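Local coordinates for protein flavodoxin (Bacillus cereus, PDB 6FSG) that binds flavin mononucleotide and probably serves as a low-potential electron donor to a number of redox enzymes, at residues Ile37-Leu46 and Asp67-Met75. Residues are numbered along the deposited sequence; the frame is centred on the assembly and turned at random.
Sequences IMDSPEASIL and DFLDFYDAM
With CG trans to its own backbone nitrogen, chi1 -174°, Phe71 sends its phenyl ring from helix 69-74 to the loop 37-46, where Ala43 CB sits 4.0 Å from the Phe71 ring centroid, only 7° off the ring normal, a well-centred CH-pi contact. A methyl suits this place: it is small enough to admit the ring closely and also packs 3.8 Å from CB of Ala74, one helical turn on. At the rim of the ring the carbonyl oxygen of Pro41 lies near the plane, its O 3.3 Å from Phe71 CD2, where the slightly positive C-H edge meets a negative atom. Leu46 closes on the far end, with CD1 3.8 Å from Phe71 CZ, while the same CD1 also meets Met75 CE.

Ile37 packs on Asp67 and Phe68. Its CG1 is likewise trans to the backbone nitrogen, chi1 -164°, and the turn at chi2 (68°) sets CD1 over the Phe68 face, 4.0 Å from the ring centroid but displaced toward the rim; CD1 of this ethyl branch touches Phe71 CB as well. Outward, Asp67 keeps its carboxylate at the surface beside the Met38 side chain, which in the modelled conformer lies about 4 Å from that of Met10, which binds FMN.

No hydrogen bond joins the two segments; apolar packing holds them. Beneath, Ile37, Leu46 and Phe71 all rest on Ile6 of strand 2-7, so the loop following strand 31-36 and the short helix together cover part of one side of the parallel sheet, with strand order 2-1-3-4-5, of the flavodoxin fold.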
# COMPACT_ATOMS: atom_id res chain seq x y z
N ILE A 37 4.16 -8.15 -4.97
CA ILE A 37 5.13 -8.73 -4.04
C ILE A 37 5.61 -10.11 -4.49
O ILE A 37 6.74 -10.51 -4.17
CB ILE A 37 4.57 -8.76 -2.61
CG1 ILE A 37 5.69 -8.98 -1.59
CG2 ILE A 37 3.50 -9.85 -2.47
CD1 ILE A 37 6.65 -7.82 -1.46
N MET A 38 4.78 -10.85 -5.23
CA MET A 38 5.19 -12.17 -5.71
C MET A 38 6.38 -12.08 -6.65
O MET A 38 7.11 -13.07 -6.79
CB MET A 38 4.01 -12.91 -6.35
CG MET A 38 3.00 -13.48 -5.34
SD MET A 38 1.53 -14.26 -6.06
CE MET A 38 0.78 -15.05 -4.63
N ASP A 39 6.62 -10.92 -7.26
CA ASP A 39 7.76 -10.73 -8.15
C ASP A 39 9.02 -10.31 -7.38
O ASP A 39 10.04 -9.98 -8.00
CB ASP A 39 7.38 -9.78 -9.29
CG ASP A 39 6.21 -10.32 -10.14
OD1 ASP A 39 6.00 -11.56 -10.20
OD2 ASP A 39 5.50 -9.50 -10.77
N SER A 40 8.98 -10.36 -6.05
CA SER A 40 10.13 -10.26 -5.15
C SER A 40 10.94 -8.97 -5.26
O SER A 40 12.17 -9.02 -5.31
CB SER A 40 11.06 -11.47 -5.32
OG SER A 40 10.40 -12.66 -4.94
N PRO A 41 10.30 -7.81 -5.21
CA PRO A 41 11.07 -6.57 -5.15
C PRO A 41 11.87 -6.46 -3.86
O PRO A 41 11.44 -6.91 -2.80
CB PRO A 41 9.98 -5.49 -5.21
CG PRO A 41 8.77 -6.16 -4.58
CD PRO A 41 8.85 -7.58 -5.08
N GLU A 42 13.05 -5.87 -3.96
CA GLU A 42 13.85 -5.60 -2.77
C GLU A 42 13.43 -4.27 -2.15
O GLU A 42 13.15 -3.29 -2.86
CB GLU A 42 15.34 -5.60 -3.09
CG GLU A 42 15.76 -4.65 -4.18
CD GLU A 42 17.25 -4.77 -4.49
OE1 GLU A 42 17.89 -5.72 -3.99
OE2 GLU A 42 17.77 -3.92 -5.24
N ALA A 43 13.39 -4.24 -0.81
CA ALA A 43 12.91 -3.05 -0.11
C ALA A 43 13.74 -1.81 -0.42
O ALA A 43 13.22 -0.69 -0.34
CB ALA A 43 12.86 -3.30 1.40
N SER A 44 15.02 -1.98 -0.78
CA SER A 44 15.86 -0.82 -1.06
C SER A 44 15.30 0.05 -2.17
O SER A 44 15.63 1.24 -2.24
CB SER A 44 17.29 -1.24 -1.42
OG SER A 44 17.32 -2.10 -2.54
N ILE A 45 14.46 -0.50 -3.05
CA ILE A 45 13.95 0.33 -4.15
C ILE A 45 13.08 1.47 -3.62
O ILE A 45 12.97 2.51 -4.28
CB ILE A 45 13.24 -0.47 -5.27
CG1 ILE A 45 11.87 -0.99 -4.84
CG2 ILE A 45 14.15 -1.59 -5.75
CD1 ILE A 45 11.16 -1.74 -5.95
N LEU A 46 12.47 1.31 -2.44
CA LEU A 46 11.62 2.37 -1.90
C LEU A 46 12.39 3.67 -1.70
O LEU A 46 11.77 4.74 -1.68
CB LEU A 46 11.00 1.96 -0.58
CG LEU A 46 10.08 0.74 -0.60
CD1 LEU A 46 9.44 0.57 0.75
CD2 LEU A 46 9.00 0.83 -1.68
N ASP A 67 4.38 -13.61 1.70
CA ASP A 67 5.30 -13.10 0.69
C ASP A 67 5.85 -11.71 1.02
O ASP A 67 6.82 -11.30 0.37
CB ASP A 67 4.63 -13.07 -0.69
CG ASP A 67 4.29 -14.45 -1.20
OD1 ASP A 67 5.00 -15.42 -0.86
OD2 ASP A 67 3.30 -14.57 -1.96
N PHE A 68 5.27 -11.00 2.00
CA PHE A 68 5.77 -9.70 2.44
C PHE A 68 6.84 -9.80 3.54
O PHE A 68 7.46 -8.79 3.86
CB PHE A 68 4.60 -8.81 2.95
CG PHE A 68 4.33 -7.58 2.10
CD1 PHE A 68 5.28 -6.59 1.98
CD2 PHE A 68 3.11 -7.42 1.46
CE1 PHE A 68 5.03 -5.46 1.21
CE2 PHE A 68 2.85 -6.30 0.70
CZ PHE A 68 3.81 -5.31 0.58
N LEU A 69 7.08 -10.99 4.11
CA LEU A 69 7.88 -11.08 5.33
C LEU A 69 9.35 -10.68 5.09
O LEU A 69 9.93 -9.94 5.90
CB LEU A 69 7.77 -12.48 5.94
CG LEU A 69 6.38 -12.85 6.47
CD1 LEU A 69 6.32 -14.31 6.90
CD2 LEU A 69 5.99 -11.94 7.63
N ASP A 70 9.96 -11.16 4.01
CA ASP A 70 11.36 -10.80 3.76
C ASP A 70 11.49 -9.30 3.48
O ASP A 70 12.40 -8.65 4.00
CB ASP A 70 11.94 -11.60 2.60
CG ASP A 70 12.16 -13.06 2.94
OD1 ASP A 70 12.16 -13.43 4.14
OD2 ASP A 70 12.35 -13.85 1.99
N PHE A 71 10.58 -8.75 2.68
CA PHE A 71 10.58 -7.31 2.39
C PHE A 71 10.43 -6.50 3.67
O PHE A 71 11.15 -5.51 3.88
CB PHE A 71 9.42 -7.05 1.43
CG PHE A 71 9.32 -5.64 0.90
CD1 PHE A 71 8.72 -4.63 1.65
CD2 PHE A 71 9.77 -5.34 -0.38
CE1 PHE A 71 8.58 -3.34 1.14
CE2 PHE A 71 9.63 -4.07 -0.89
CZ PHE A 71 9.05 -3.06 -0.13
N TYR A 72 9.52 -6.92 4.55
CA TYR A 72 9.29 -6.24 5.81
C TYR A 72 10.54 -6.22 6.67
O TYR A 72 10.88 -5.19 7.27
CB TYR A 72 8.12 -6.93 6.52
CG TYR A 72 7.73 -6.38 7.87
CD1 TYR A 72 7.05 -5.17 7.99
CD2 TYR A 72 8.02 -7.09 9.03
CE1 TYR A 72 6.68 -4.69 9.22
CE2 TYR A 72 7.65 -6.61 10.26
CZ TYR A 72 6.98 -5.41 10.36
OH TYR A 72 6.63 -4.96 11.62
N ASP A 73 11.23 -7.36 6.78
CA ASP A 73 12.51 -7.38 7.49
C ASP A 73 13.47 -6.37 6.88
O ASP A 73 14.07 -5.56 7.59
CB ASP A 73 13.11 -8.79 7.43
CG ASP A 73 12.33 -9.80 8.26
OD1 ASP A 73 11.48 -9.39 9.09
OD2 ASP A 73 12.58 -11.01 8.09
N ALA A 74 13.61 -6.39 5.55
CA ALA A 74 14.58 -5.53 4.87
C ALA A 74 14.25 -4.05 5.03
O ALA A 74 15.15 -3.22 4.87
CB ALA A 74 14.67 -5.94 3.39
N MET A 75 13.01 -3.71 5.39
CA MET A 75 12.67 -2.31 5.60
C MET A 75 13.39 -1.72 6.80
O MET A 75 13.51 -0.49 6.88
CB MET A 75 11.15 -2.13 5.75
CG MET A 75 10.33 -2.36 4.47
SD MET A 75 8.56 -2.19 4.73
CE MET A 75 8.37 -0.41 4.80